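Local coordinates for protein sialidase B (PDB 4XJW) that hydrolyses alpha-(2->3), alpha-(2->6) and alpha-(2->8) linkages of terminal sialic acids on glycoproteins, glycolipids and oligosaccharides, as a family 33 glycosidase, at residues Ser286-Glu294 / Thr450-Leu458; Ser462-Thr470 / Leu479-Lys489. The protein carries 1 engineered substitution. All coordinates share one frame; numbering follows the deposited sequence.

Contact 1. Residues Ser286-Glu294 / Thr450-Leu458; sequences SFIDSSIVE and TYLCPGQGL. With OPX ((1s,3R,4S)-1-[(cyclohexylamino)methyl]-3,4-dihydroxycyclopentanesulfonic acid), chain B.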
loop_
_atom_site.group_PDB
_atom_site.type_symbol
_atom_site.label_atom_id
_atom_site.label_comp_id
_atom_site.label_asym_id
_atom_site.label_seq_id
_atom_site.Cartn_x
_atom_site.Cartn_y
_atom_site.Cartn_z
ATOM N N SER A 286 16.181 -0.143 4.872
ATOM C CA SER A 286 14.972 -0.154 4.064
ATOM C C SER A 286 14.942 0.992 3.063
ATOM O O SER A 286 15.692 1.963 3.177
ATOM C CB SER A 286 13.721 -0.117 4.944
ATOM O OG SER A 286 13.677 1.082 5.723
ATOM N N PHE A 287 14.066 0.852 2.072
ATOM C CA PHE A 287 13.706 1.961 1.193
ATOM C C PHE A 287 12.248 2.268 1.450
ATOM O O PHE A 287 11.499 1.395 1.871
ATOM C CB PHE A 287 13.894 1.599 -0.279
ATOM C CG PHE A 287 15.297 1.178 -0.628
ATOM C CD1 PHE A 287 15.674 -0.162 -0.541
ATOM C CD2 PHE A 287 16.231 2.114 -1.061
ATOM C CE1 PHE A 287 16.968 -0.555 -0.878
ATOM C CE2 PHE A 287 17.531 1.733 -1.387
ATOM C CZ PHE A 287 17.895 0.391 -1.288
ATOM N N ILE A 288 11.829 3.502 1.214
ATOM C CA ILE A 288 10.433 3.834 1.473
ATOM C C ILE A 288 10.024 5.037 0.634
ATOM O O ILE A 288 10.818 5.952 0.467
ATOM C CB ILE A 288 10.197 4.044 2.994
ATOM C CG1 ILE A 288 8.751 4.480 3.282
ATOM C CG2 ILE A 288 11.227 5.039 3.570
ATOM C CD1 ILE A 288 8.369 4.359 4.758
ATOM N N ASP A 289 8.805 5.000 0.078
ATOM C CA ASP A 289 8.239 6.121 -0.693
ATOM C C ASP A 289 8.954 6.373 -2.013
ATOM O O ASP A 289 9.942 7.104 -2.072
ATOM C CB ASP A 289 8.172 7.419 0.140
ATOM C CG ASP A 289 7.209 7.318 1.304
ATOM O OD1 ASP A 289 6.469 6.314 1.385
ATOM O OD2 ASP A 289 7.191 8.236 2.155
ATOM N N SER A 290 8.437 5.772 -3.077
ATOM C CA SER A 290 9.061 5.898 -4.384
ATOM C C SER A 290 8.313 6.839 -5.312
ATOM O O SER A 290 7.120 7.123 -5.114
ATOM C CB SER A 290 9.234 4.526 -5.047
ATOM O OG SER A 290 7.985 3.928 -5.357
ATOM N N SER A 291 9.016 7.285 -6.350
ATOM C CA SER A 291 8.461 8.222 -7.326
ATOM C C SER A 291 9.127 7.982 -8.680
ATOM O O SER A 291 10.337 7.716 -8.736
ATOM C CB SER A 291 8.682 9.670 -6.875
ATOM O OG SER A 291 7.829 10.536 -7.595
ATOM N N ILE A 292 8.349 8.088 -9.762
ATOM C CA ILE A 292 8.822 7.765 -11.114
ATOM C C ILE A 292 8.659 8.935 -12.088
ATOM O O ILE A 292 7.673 9.668 -12.021
ATOM C CB ILE A 292 8.051 6.562 -11.688
ATOM C CG1 ILE A 292 8.412 5.285 -10.942
ATOM C CG2 ILE A 292 8.369 6.361 -13.171
ATOM C CD1 ILE A 292 7.475 4.127 -11.289
ATOM N N VAL A 293 9.619 9.099 -12.998
ATOM C CA VAL A 293 9.455 10.014 -14.116
ATOM C C VAL A 293 10.169 9.429 -15.325
ATOM O O VAL A 293 11.061 8.586 -15.182
ATOM C CB VAL A 293 10.027 11.408 -13.763
ATOM C CG1 VAL A 293 11.539 11.391 -13.890
ATOM C CG2 VAL A 293 9.441 12.471 -14.679
ATOM N N GLU A 294 9.750 9.831 -16.519
ATOM C CA GLU A 294 10.484 9.439 -17.724
ATOM C C GLU A 294 11.208 10.645 -18.285
ATOM O O GLU A 294 10.641 11.739 -18.345
ATOM C CB GLU A 294 9.564 8.818 -18.773
ATOM C CG GLU A 294 10.321 8.310 -20.013
ATOM C CD GLU A 294 9.452 7.449 -20.914
ATOM O OE1 GLU A 294 8.372 7.924 -21.309
ATOM O OE2 GLU A 294 9.847 6.297 -21.207
ATOM N N THR A 450 15.481 15.586 2.745
ATOM C CA THR A 450 14.067 15.881 2.608
ATOM C C THR A 450 13.380 14.550 2.320
ATOM O O THR A 450 14.050 13.548 2.056
ATOM C CB THR A 450 13.795 16.872 1.473
ATOM O OG1 THR A 450 14.292 16.350 0.231
ATOM C CG2 THR A 450 14.471 18.223 1.764
ATOM N N TYR A 451 12.056 14.544 2.389
ATOM C CA TYR A 451 11.297 13.307 2.248
ATOM C C TYR A 451 10.620 13.292 0.888
ATOM O O TYR A 451 9.878 14.219 0.552
ATOM C CB TYR A 451 10.256 13.205 3.357
ATOM C CG TYR A 451 10.816 13.447 4.742
ATOM C CD1 TYR A 451 11.692 12.545 5.325
ATOM C CD2 TYR A 451 10.466 14.584 5.458
ATOM C CE1 TYR A 451 12.209 12.767 6.594
ATOM C CE2 TYR A 451 10.968 14.814 6.721
ATOM C CZ TYR A 451 11.837 13.903 7.284
ATOM O OH TYR A 451 12.337 14.148 8.549
ATOM N N LEU A 452 10.875 12.244 0.103
ATOM C CA LEU A 452 10.341 12.189 -1.247
ATOM C C LEU A 452 8.824 12.106 -1.223
ATOM O O LEU A 452 8.242 11.374 -0.422
ATOM C CB LEU A 452 10.919 10.994 -1.989
ATOM C CG LEU A 452 10.666 10.911 -3.489
ATOM C CD1 LEU A 452 11.402 11.999 -4.238
ATOM C CD2 LEU A 452 11.095 9.536 -3.984
ATOM N N CYS A 453 8.181 12.856 -2.108
ATOM C CA CYS A 453 6.741 12.728 -2.280
ATOM C C CYS A 453 6.448 11.537 -3.176
ATOM O O CYS A 453 6.895 11.494 -4.327
ATOM C CB CYS A 453 6.152 13.988 -2.913
ATOM S SG CYS A 453 6.428 15.482 -1.926
ATOM N N PRO A 454 5.699 10.552 -2.662
ATOM C CA PRO A 454 5.465 9.371 -3.508
ATOM C C PRO A 454 4.541 9.651 -4.675
ATOM O O PRO A 454 3.642 10.494 -4.592
ATOM C CB PRO A 454 4.817 8.370 -2.562
ATOM C CG PRO A 454 4.248 9.184 -1.429
ATOM C CD PRO A 454 5.110 10.422 -1.315
ATOM N N GLY A 455 4.774 8.939 -5.774
ATOM C CA GLY A 455 3.911 9.025 -6.928
ATOM C C GLY A 455 4.694 9.275 -8.196
ATOM O O GLY A 455 5.518 8.453 -8.604
ATOM N N GLN A 456 4.415 10.407 -8.827
ATOM C CA GLN A 456 5.047 10.801 -10.081
ATOM C C GLN A 456 5.978 11.970 -9.870
ATOM O O GLN A 456 5.696 12.882 -9.087
ATOM C CB GLN A 456 3.981 11.197 -11.123
ATOM C CG GLN A 456 2.997 10.077 -11.491
ATOM C CD GLN A 456 1.986 10.467 -12.562
ATOM O OE1 GLN A 456 1.869 11.638 -12.932
ATOM N NE2 GLN A 456 1.247 9.479 -13.066
ATOM N N GLY A 457 7.103 11.944 -10.571
ATOM C CA GLY A 457 7.854 13.158 -10.827
ATOM C C GLY A 457 7.208 13.800 -12.042
ATOM O O GLY A 457 6.262 13.233 -12.627
ATOM N N LEU A 458 7.701 14.972 -12.426
ATOM C CA LEU A 458 7.107 15.721 -13.534
ATOM C C LEU A 458 8.123 16.016 -14.617
ATOM O O LEU A 458 9.174 16.601 -14.361
ATOM C CB LEU A 458 6.526 17.039 -13.019
ATOM C CG LEU A 458 5.902 17.934 -14.096
ATOM C CD1 LEU A 458 4.599 17.368 -14.607
ATOM C CD2 LEU A 458 5.667 19.315 -13.515
HETATM C CAF OPX B . -2.158 9.737 -23.164
HETATM C CAG OPX B . -1.114 10.557 -23.865
HETATM C CAH OPX B . -1.542 8.956 -22.048
HETATM C CAI OPX B . -0.406 11.460 -22.899
HETATM C CAJ OPX B . -0.812 9.833 -21.072
HETATM C CAK OPX B . 1.730 10.976 -19.913
HETATM C CAL OPX B . 1.210 12.175 -17.713
HETATM C CAM OPX B . 3.218 10.874 -17.863
HETATM C CAO OPX B . 1.688 11.795 -16.359
HETATM C CAP OPX B . 2.474 10.574 -16.572
HETATM C CAQ OPX B . 0.214 10.686 -21.778
HETATM C CAR OPX B . 2.279 11.752 -18.677
HETATM N NAN OPX B . 0.823 11.655 -20.851
HETATM O OAA OPX B . 2.199 14.025 -20.046
HETATM O OAB OPX B . 3.597 13.974 -18.059
HETATM O OAC OPX B . 0.635 11.596 -15.482
HETATM O OAD OPX B . 1.695 9.465 -16.759
HETATM O OAE OPX B . 4.307 12.803 -20.031
HETATM S SAS OPX B . 3.144 13.219 -19.239
HETATM O O HOH W 1 8.541 12.863 -5.772
#

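Contact 2. Residues Ser462-Thr470 / Leu479-Lys489; sequences SSNRLIFAT and LISDDSGQTWK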
loop_
_atom_site.group_PDB
_atom_site.type_symbol
_atom_site.label_atom_id
_atom_site.label_comp_id
_atom_site.label_asym_id
_atom_site.label_seq_id
_atom_site.Cartn_x
_atom_site.Cartn_y
_atom_site.Cartn_z
ATOM N N SER A 462 7.652 21.158 -22.773
ATOM C CA SER A 462 8.451 21.886 -23.770
ATOM C C SER A 462 9.937 21.990 -23.456
ATOM O O SER A 462 10.651 22.775 -24.078
ATOM C CB SER A 462 7.908 23.295 -23.970
ATOM O OG SER A 462 6.660 23.285 -24.622
ATOM N N SER A 463 10.405 21.225 -22.479
ATOM C CA SER A 463 11.833 21.182 -22.183
ATOM C C SER A 463 12.182 19.804 -21.648
ATOM O O SER A 463 11.302 18.958 -21.486
ATOM C CB SER A 463 12.212 22.243 -21.159
ATOM O OG SER A 463 11.748 21.875 -19.876
ATOM N N ASN A 464 13.466 19.579 -21.380
ATOM C CA ASN A 464 13.930 18.309 -20.833
ATOM C C ASN A 464 13.978 18.307 -19.307
ATOM O O ASN A 464 14.554 17.406 -18.694
ATOM C CB ASN A 464 15.300 17.942 -21.412
ATOM C CG ASN A 464 15.223 17.552 -22.875
ATOM O OD1 ASN A 464 16.017 18.021 -23.706
ATOM N ND2 ASN A 464 14.263 16.697 -23.207
ATOM N N ARG A 465 13.366 19.315 -18.699
ATOM C CA ARG A 465 13.417 19.469 -17.252
ATOM C C ARG A 465 12.649 18.370 -16.525
ATOM O O ARG A 465 11.515 18.048 -16.883
ATOM C CB ARG A 465 12.885 20.845 -16.836
ATOM C CG ARG A 465 12.756 21.018 -15.325
ATOM C CD ARG A 465 12.707 22.471 -14.933
ATOM N NE ARG A 465 14.028 23.086 -15.041
ATOM C CZ ARG A 465 14.338 24.275 -14.535
ATOM N NH1 ARG A 465 13.421 24.975 -13.891
ATOM N NH2 ARG A 465 15.565 24.757 -14.668
ATOM N N LEU A 466 13.285 17.807 -15.501
ATOM C CA LEU A 466 12.641 16.874 -14.581
ATOM C C LEU A 466 12.507 17.484 -13.195
ATOM O O LEU A 466 13.434 18.127 -12.694
ATOM C CB LEU A 466 13.471 15.608 -14.458
ATOM C CG LEU A 466 13.841 14.988 -15.795
ATOM C CD1 LEU A 466 14.817 13.860 -15.546
ATOM C CD2 LEU A 466 12.590 14.491 -16.526
ATOM N N ILE A 467 11.353 17.283 -12.568
ATOM C CA ILE A 467 11.142 17.776 -11.208
ATOM C C ILE A 467 10.566 16.688 -10.315
ATOM O O ILE A 467 9.569 16.043 -10.665
ATOM C CB ILE A 467 10.195 18.985 -11.158
ATOM C CG1 ILE A 467 10.673 20.099 -12.089
ATOM C CG2 ILE A 467 10.070 19.511 -9.699
ATOM C CD1 ILE A 467 9.841 21.372 -11.977
ATOM N N PHE A 468 11.171 16.516 -9.142
ATOM C CA PHE A 468 10.609 15.649 -8.108
ATOM C C PHE A 468 10.298 16.475 -6.880
ATOM O O PHE A 468 11.179 17.152 -6.352
ATOM C CB PHE A 468 11.595 14.549 -7.726
ATOM C CG PHE A 468 11.643 13.404 -8.701
ATOM C CD1 PHE A 468 10.722 12.366 -8.614
ATOM C CD2 PHE A 468 12.614 13.364 -9.687
ATOM C CE1 PHE A 468 10.759 11.310 -9.498
ATOM C CE2 PHE A 468 12.674 12.299 -10.582
ATOM C CZ PHE A 468 11.741 11.271 -10.479
ATOM N N ALA A 469 9.049 16.407 -6.422
ATOM C CA ALA A 469 8.649 17.070 -5.184
ATOM C C ALA A 469 9.137 16.298 -3.965
ATOM O O ALA A 469 9.070 15.056 -3.921
ATOM C CB ALA A 469 7.146 17.244 -5.128
ATOM N N THR A 470 9.626 17.042 -2.972
ATOM C CA THR A 470 9.940 16.481 -1.660
ATOM C C THR A 470 9.433 17.479 -0.628
ATOM O O THR A 470 9.101 18.615 -0.979
ATOM C CB THR A 470 11.451 16.263 -1.454
ATOM O OG1 THR A 470 12.088 17.531 -1.205
ATOM C CG2 THR A 470 12.098 15.602 -2.681
ATOM N N LEU A 479 13.134 19.130 -6.315
ATOM C CA LEU A 479 14.433 18.749 -6.842
ATOM C C LEU A 479 14.370 18.776 -8.365
ATOM O O LEU A 479 13.561 18.069 -8.985
ATOM C CB LEU A 479 14.843 17.369 -6.320
ATOM C CG LEU A 479 14.781 17.218 -4.800
ATOM C CD1 LEU A 479 15.354 15.878 -4.381
ATOM C CD2 LEU A 479 15.533 18.362 -4.117
ATOM N N ILE A 480 15.223 19.600 -8.969
ATOM C CA ILE A 480 15.181 19.851 -10.400
ATOM C C ILE A 480 16.456 19.371 -11.071
ATOM O O ILE A 480 17.561 19.658 -10.592
ATOM C CB ILE A 480 14.983 21.351 -10.670
ATOM C CG1 ILE A 480 13.697 21.851 -10.016
ATOM C CG2 ILE A 480 14.931 21.640 -12.169
ATOM C CD1 ILE A 480 13.475 23.351 -10.169
ATOM N N SER A 481 16.300 18.632 -12.173
ATOM C CA SER A 481 17.425 18.247 -13.031
ATOM C C SER A 481 17.125 18.555 -14.482
ATOM O O SER A 481 16.046 18.228 -14.991
ATOM C CB SER A 481 17.756 16.756 -12.898
ATOM O OG SER A 481 18.766 16.391 -13.838
ATOM N N ASP A 482 18.095 19.158 -15.154
ATOM C CA ASP A 482 17.983 19.433 -16.574
ATOM C C ASP A 482 18.913 18.535 -17.387
ATOM O O ASP A 482 19.044 18.700 -18.601
ATOM C CB ASP A 482 18.294 20.911 -16.839
ATOM C CG ASP A 482 17.260 21.841 -16.238
ATOM O OD1 ASP A 482 16.062 21.520 -16.315
ATOM O OD2 ASP A 482 17.646 22.895 -15.688
ATOM N N ASP A 483 19.555 17.582 -16.718
ATOM C CA ASP A 483 20.467 16.663 -17.393
ATOM C C ASP A 483 20.246 15.188 -17.040
ATOM O O ASP A 483 21.196 14.481 -16.702
ATOM C CB ASP A 483 21.929 17.054 -17.125
ATOM C CG ASP A 483 22.273 17.075 -15.646
ATOM O OD1 ASP A 483 21.396 16.739 -14.816
ATOM O OD2 ASP A 483 23.434 17.402 -15.315
ATOM N N SER A 484 19.000 14.730 -17.127
ATOM C CA SER A 484 18.692 13.307 -16.991
ATOM C C SER A 484 19.013 12.769 -15.598
ATOM O O SER A 484 19.256 11.578 -15.423
ATOM C CB SER A 484 19.435 12.489 -18.069
ATOM O OG SER A 484 19.281 13.055 -19.362
ATOM N N GLY A 485 19.022 13.653 -14.610
ATOM C CA GLY A 485 19.256 13.248 -13.235
ATOM C C GLY A 485 20.725 13.156 -12.860
ATOM O O GLY A 485 21.066 12.676 -11.775
ATOM N N GLN A 486 21.601 13.613 -13.749
ATOM C CA GLN A 486 23.032 13.609 -13.462
ATOM C C GLN A 486 23.362 14.622 -12.372
ATOM O O GLN A 486 24.174 14.353 -11.486
ATOM C CB GLN A 486 23.846 13.910 -14.722
ATOM C CG GLN A 486 23.905 12.769 -15.720
ATOM C CD GLN A 486 24.710 13.125 -16.954
ATOM O OE1 GLN A 486 25.921 12.908 -17.003
ATOM N NE2 GLN A 486 24.042 13.680 -17.957
ATOM N N THR A 487 22.726 15.788 -12.440
ATOM C CA THR A 487 22.907 16.809 -11.418
ATOM C C THR A 487 21.563 17.371 -11.001
ATOM O O THR A 487 20.608 17.373 -11.781
ATOM C CB THR A 487 23.825 17.955 -11.898
ATOM O OG1 THR A 487 23.224 18.638 -13.006
ATOM C CG2 THR A 487 25.176 17.411 -12.323
ATOM N N TRP A 488 21.493 17.841 -9.764
ATOM C CA TRP A 488 20.245 18.330 -9.204
ATOM C C TRP A 488 20.441 19.674 -8.524
ATOM O O TRP A 488 21.533 19.984 -8.034
ATOM C CB TRP A 488 19.712 17.327 -8.183
ATOM C CG TRP A 488 19.397 15.999 -8.775
ATOM C CD1 TRP A 488 20.260 14.963 -8.977
ATOM C CD2 TRP A 488 18.126 15.566 -9.261
ATOM N NE1 TRP A 488 19.599 13.904 -9.546
ATOM C CE2 TRP A 488 18.282 14.252 -9.741
ATOM C CE3 TRP A 488 16.859 16.163 -9.340
ATOM C CZ2 TRP A 488 17.230 13.524 -10.296
ATOM C CZ3 TRP A 488 15.815 15.447 -9.878
ATOM C CH2 TRP A 488 16.003 14.137 -10.354
ATOM N N LYS A 489 19.381 20.474 -8.499
ATOM C CA LYS A 489 19.346 21.660 -7.653
ATOM C C LYS A 489 18.001 21.696 -6.957
ATOM O O LYS A 489 17.076 20.985 -7.343
ATOM C CB LYS A 489 19.545 22.939 -8.474
ATOM C CG LYS A 489 18.342 23.307 -9.337
ATOM C CD LYS A 489 18.552 24.654 -10.030
ATOM C CE LYS A 489 17.357 25.026 -10.894
ATOM N NZ LYS A 489 17.518 26.379 -11.511
HETATM O O HOH W 2 16.904 15.679 -18.619
#

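Contact 1. Residues Ser286-Glu294 / Thr450-Leu458
Gln456 pairs with Ile292 across the strands, its CA 3.5 Å from Ile292 O, and its flat amide meets the bound sulfonic acid inhibitor at the edge that carries both polar atoms: OE1 accepts from hydroxyl OAC at 2.8 Å, NE2 gives the same oxygen only a weak bond, and NE2 is also held by Leu211 O. The backbones form a short parallel ladder, in which Gly455 N donates to Ser290 O (3.0 Å), Ile292 N to Gly455 O and Gly457 N to Ile292 O (2.8 Å). It pairs strand 286-294 with strand 451-459, in keeping with the innermost strands of two adjacent blades in the six-bladed sialidase beta-propeller. Pro454 lies beside Ser290 O, its side chain about 4 Å at the nearest atoms from that of Tyr615, the probable nucleophile. Val293 CG2 rests on the bare backbone of Gly457, 3.7 Å from its C. Leu452 brings one methyl, CD2, up to Ser291 CB and also leans on the carbonyl oxygen of Asp289. With OG anti to the backbone N (chi1 -163°), Ser291 holds its hydroxyl beside its own carbonyl carbon, where OG lies 3.3 Å from Gln456 C. That OG donates to a water, which in turn donates to Cys453 O at 2.6 Å.

Contact 2. Residues Ser462-Thr470 / Leu479-Lys489
Arg465 meets Asp482 side-on, the guanidinium and carboxylate lying nearly coplanar, 11° apart. NE holds OD1 at 2.9 Å and NH2 holds OD2 at 3.0 Å, each oxygen using its syn lone pair. A bend at chi3 (-74°) turns the guanidinium into that position, and Ile480 CG2 sits over one of its faces, 3.3 Å from Arg465 NE. Glu535 bridges Arg465 and Lys489, so the closeness of these two cations is probably offset. Ile467 and Ile480 lie alongside each other, with their CG1 atoms in contact, at a non-hydrogen-bonded pair of the antiparallel ladder; hydrogen-bonded pairs Leu466-Ser481 and Phe468-Leu479 flank it. The rings of Phe468 and Trp488 meet by their margins, neither lying over the other's face, planes at 53°, with Trp488 CH2 3.5 Å from Phe468 CD2. Ser481 CB lies over one face of the indole, near its rim. From there the chain curls tightly: Ser481 OG accepts from Asp483 N, an ST turn, and also from Gly485 N, while Asp483 takes Thr487 N on OD1 and Thr487 OG1 on OD2, the latter at 2.6 Å. Ser481, Asp483, Gly485, Thr487 and Trp488 thus spell out the Asp-box, the turn joining the two outer strands of a sialidase propeller blade.

Overall arrangement
Contacts 1 and 2 share one mixed sheet, where strands 451-459 and 466-472 are neighbours: Leu458 N probably bonds to Ile467 O, and Val293 CG1 packs on Phe468 CZ. Their centres are about 13 Å apart. Contact 1 is the buried one, its centre about 14 Å from that of the chain, where backbone bonds, small side chains and a bridging water join segments 156 residues apart and one residue touches the inhibitor. Contact 2 lies further from the chain's centre, its own centre about 27 Å out, and is only partly buried; it closes a local hairpin and combines buried apolar side chains with a salt bridge and a polar turn nearer the surface.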